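Local coordinates for uncharacterized protein (Shigella flexneri 5a str. M90T, PDB 5EUR), which is of unknown function, possibly related to glutathione S-transferases, and is found here as an assembly of three copies, at the interface of chains A and B. Residues are numbered along the deposited sequence; one frame, centred on the assembly and turned at random. Chains: chain A/B, Uncharacterized protein.

The interface of chains A and B. Residues chain A 34, 37-38, 41; chain B 5, 39, 42, 49.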
ATOM      1  N   ILE A  34      -6.991  -3.168   2.568  1.00 14.16           N
ATOM      2  CA  ILE A  34      -6.465  -1.933   1.987  1.00 13.02           C
ATOM      3  C   ILE A  34      -5.764  -2.193   0.651  1.00 12.84           C
ATOM      4  O   ILE A  34      -6.113  -1.598  -0.380  1.00 12.89           O
ATOM      5  CB  ILE A  34      -5.501  -1.228   2.964  1.00 13.21           C
ATOM      6  CG1 ILE A  34      -6.210  -0.894   4.280  1.00 17.63           C
ATOM      7  CG2 ILE A  34      -4.917   0.026   2.319  1.00 13.81           C
ATOM      8  CD1 ILE A  34      -7.165   0.275   4.191  1.00 19.15           C
ATOM      9  N   THR A  37      -7.887  -4.121  -2.310  1.00 10.94           N
ATOM     10  CA  THR A  37      -8.976  -3.246  -2.717  1.00 13.25           C
ATOM     11  C   THR A  37      -8.454  -2.094  -3.564  1.00 11.26           C
ATOM     12  O   THR A  37      -9.032  -1.761  -4.604  1.00 12.43           O
ATOM     13  CB  THR A  37      -9.683  -2.714  -1.474  1.00 14.64           C
ATOM     14  OG1 THR A  37     -10.108  -3.825  -0.661  1.00 13.73           O
ATOM     15  CG2 THR A  37     -10.882  -1.860  -1.865  1.00 13.37           C
ATOM     16  N   THR A  38      -7.331  -1.503  -3.152  1.00  9.70           N
ATOM     17  CA  THR A  38      -6.804  -0.362  -3.893  1.00 10.53           C
ATOM     18  C   THR A  38      -6.225  -0.798  -5.236  1.00 10.04           C
ATOM     19  O   THR A  38      -6.404  -0.104  -6.245  1.00 11.72           O
ATOM     20  CB  THR A  38      -5.769   0.375  -3.044  1.00 10.97           C
ATOM     21  OG1 THR A  38      -6.359   0.686  -1.760  1.00 12.85           O
ATOM     22  CG2 THR A  38      -5.360   1.672  -3.750  1.00 13.49           C
ATOM     23  N   ASN A  41      -9.345  -1.311  -7.465  1.00 12.19           N
ATOM     24  CA  ASN A  41      -9.923  -0.020  -7.846  1.00 11.88           C
ATOM     25  C   ASN A  41      -9.059   0.695  -8.877  1.00 13.31           C
ATOM     26  O   ASN A  41      -9.573   1.331  -9.808  1.00 14.33           O
ATOM     27  CB  ASN A  41     -10.110   0.866  -6.607  1.00 12.26           C
ATOM     28  CG  ASN A  41     -11.392   0.547  -5.856  1.00 14.53           C
ATOM     29  OD1 ASN A  41     -12.303  -0.034  -6.424  1.00 14.70           O
ATOM     30  ND2 ASN A  41     -11.477   0.958  -4.591  1.00 15.36           N
TER
ATOM     31  N   TYR B   5     -14.363   0.502   0.809  1.00 16.93           N
ATOM     32  CA  TYR B   5     -13.575  -0.059   1.887  1.00 17.32           C
ATOM     33  C   TYR B   5     -14.488  -0.273   3.090  1.00 18.68           C
ATOM     34  O   TYR B   5     -15.486   0.434   3.273  1.00 22.91           O
ATOM     35  CB  TYR B   5     -12.417   0.884   2.259  1.00 15.51           C
ATOM     36  CG  TYR B   5     -11.429   1.129   1.131  1.00 17.05           C
ATOM     37  CD1 TYR B   5     -10.222   0.439   1.079  1.00 14.71           C
ATOM     38  CD2 TYR B   5     -11.697   2.051   0.120  1.00 15.50           C
ATOM     39  CE1 TYR B   5      -9.322   0.643   0.029  1.00 13.22           C
ATOM     40  CE2 TYR B   5     -10.806   2.263  -0.915  1.00 14.99           C
ATOM     41  CZ  TYR B   5      -9.614   1.567  -0.944  1.00 11.61           C
ATOM     42  OH  TYR B   5      -8.731   1.769  -1.978  1.00 13.08           O
ATOM     43  N   MET B  39      -5.537   5.410  -2.337  1.00 11.17           N
ATOM     44  CA  MET B  39      -6.918   4.966  -2.146  1.00  8.88           C
ATOM     45  C   MET B  39      -7.888   5.953  -2.779  1.00 11.24           C
ATOM     46  O   MET B  39      -8.794   5.580  -3.552  1.00 12.53           O
ATOM     47  CB  MET B  39      -7.227   4.813  -0.655  1.00 10.46           C
ATOM     48  CG  MET B  39      -6.465   3.679   0.055  1.00 10.06           C
ATOM     49  SD  MET B  39      -6.576   3.802   1.861  1.00 12.22           S
ATOM     50  CE  MET B  39      -8.348   3.599   2.105  1.00 13.81           C
ATOM     51  N   SER B  42      -7.786   6.056  -6.528  1.00 11.02           N
ATOM     52  CA  SER B  42      -8.402   4.861  -7.095  1.00 11.14           C
ATOM     53  C   SER B  42      -9.927   4.922  -7.066  1.00 14.50           C
ATOM     54  O   SER B  42     -10.572   4.110  -7.752  1.00 12.29           O
ATOM     55  CB  SER B  42      -7.895   3.603  -6.374  1.00 12.39           C
ATOM     56  OG  SER B  42      -8.622   3.370  -5.169  1.00 19.39           O
ATOM     57  N   ASN B  49     -17.592   6.950  -2.126  1.00 16.66           N
ATOM     58  CA  ASN B  49     -16.464   6.219  -1.559  1.00 17.73           C
ATOM     59  C   ASN B  49     -15.407   7.173  -1.013  1.00 15.75           C
ATOM     60  O   ASN B  49     -14.901   6.975   0.099  1.00 16.10           O
ATOM     61  CB  ASN B  49     -15.863   5.280  -2.612  1.00 15.72           C
ATOM     62  CG  ASN B  49     -14.956   4.225  -2.009  1.00 19.83           C
ATOM     63  OD1 ASN B  49     -14.824   4.105  -0.783  1.00 25.27           O
ATOM     64  ND2 ASN B  49     -14.338   3.431  -2.872  1.00 21.57           N
TER
HETATM   65  O   HOH W   1     -11.733   2.968  -9.953  1.00 31.02           O
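A:Thr37, A:Thr38 and A:Asn41, all with helical backbone angles on helix 28-43, face B:Tyr5, whose backbone is extended (phi -93°, psi 151°), and B:Met39 and B:Ser42 on helix 28-42 of chain B. The B:Tyr5 side chain reaches across to chain A and crosses that of A:Thr38 at about a right angle. Its phenol OH hydrogen-bonds the hydroxyl OG1 of A:Thr38 at 2.6 Å, with the direction undecided. That OG1 also donates to the carbonyl O of A:Ile34, one turn earlier, at 2.7 Å, tilted from the carbonyl plane; with chi1 at -53° it lies beside its own backbone N, placed for both bonds. Two bonds thus grip OG1, one within its own helix and one across the contact. The tyrosine ring is held between two methyl groups: A:Thr37 CG2 lies over one face toward the rim, 3.8 Å from the centroid, while CE of B:Met39, at the end of a chain bent at chi3, covers the centre of the opposite face. A:Ile34 O and A:Thr38 OG1 sit at the ring's edge, as does B:Asn49 OD1 from its own chain. The same B:Met39 methyl meets A:Ile34 CD1 loosely at 4.1 Å. Farther along, A:Asn41 CB packs on B:Ser42 CB at 3.5 Å. B:Ser42 OG turns back to donate to B:Met39 O within its own helix, and a water bridges the carbonyl oxygens of A:Asn41 and B:Ser42. The pairing may or may not persist in solution; the patch is part of an asymmetric interface where helix 28-43 of chain A faces helix 28-42 of chain B, with the N-terminal segment carrying B:Tyr5 inserted alongside.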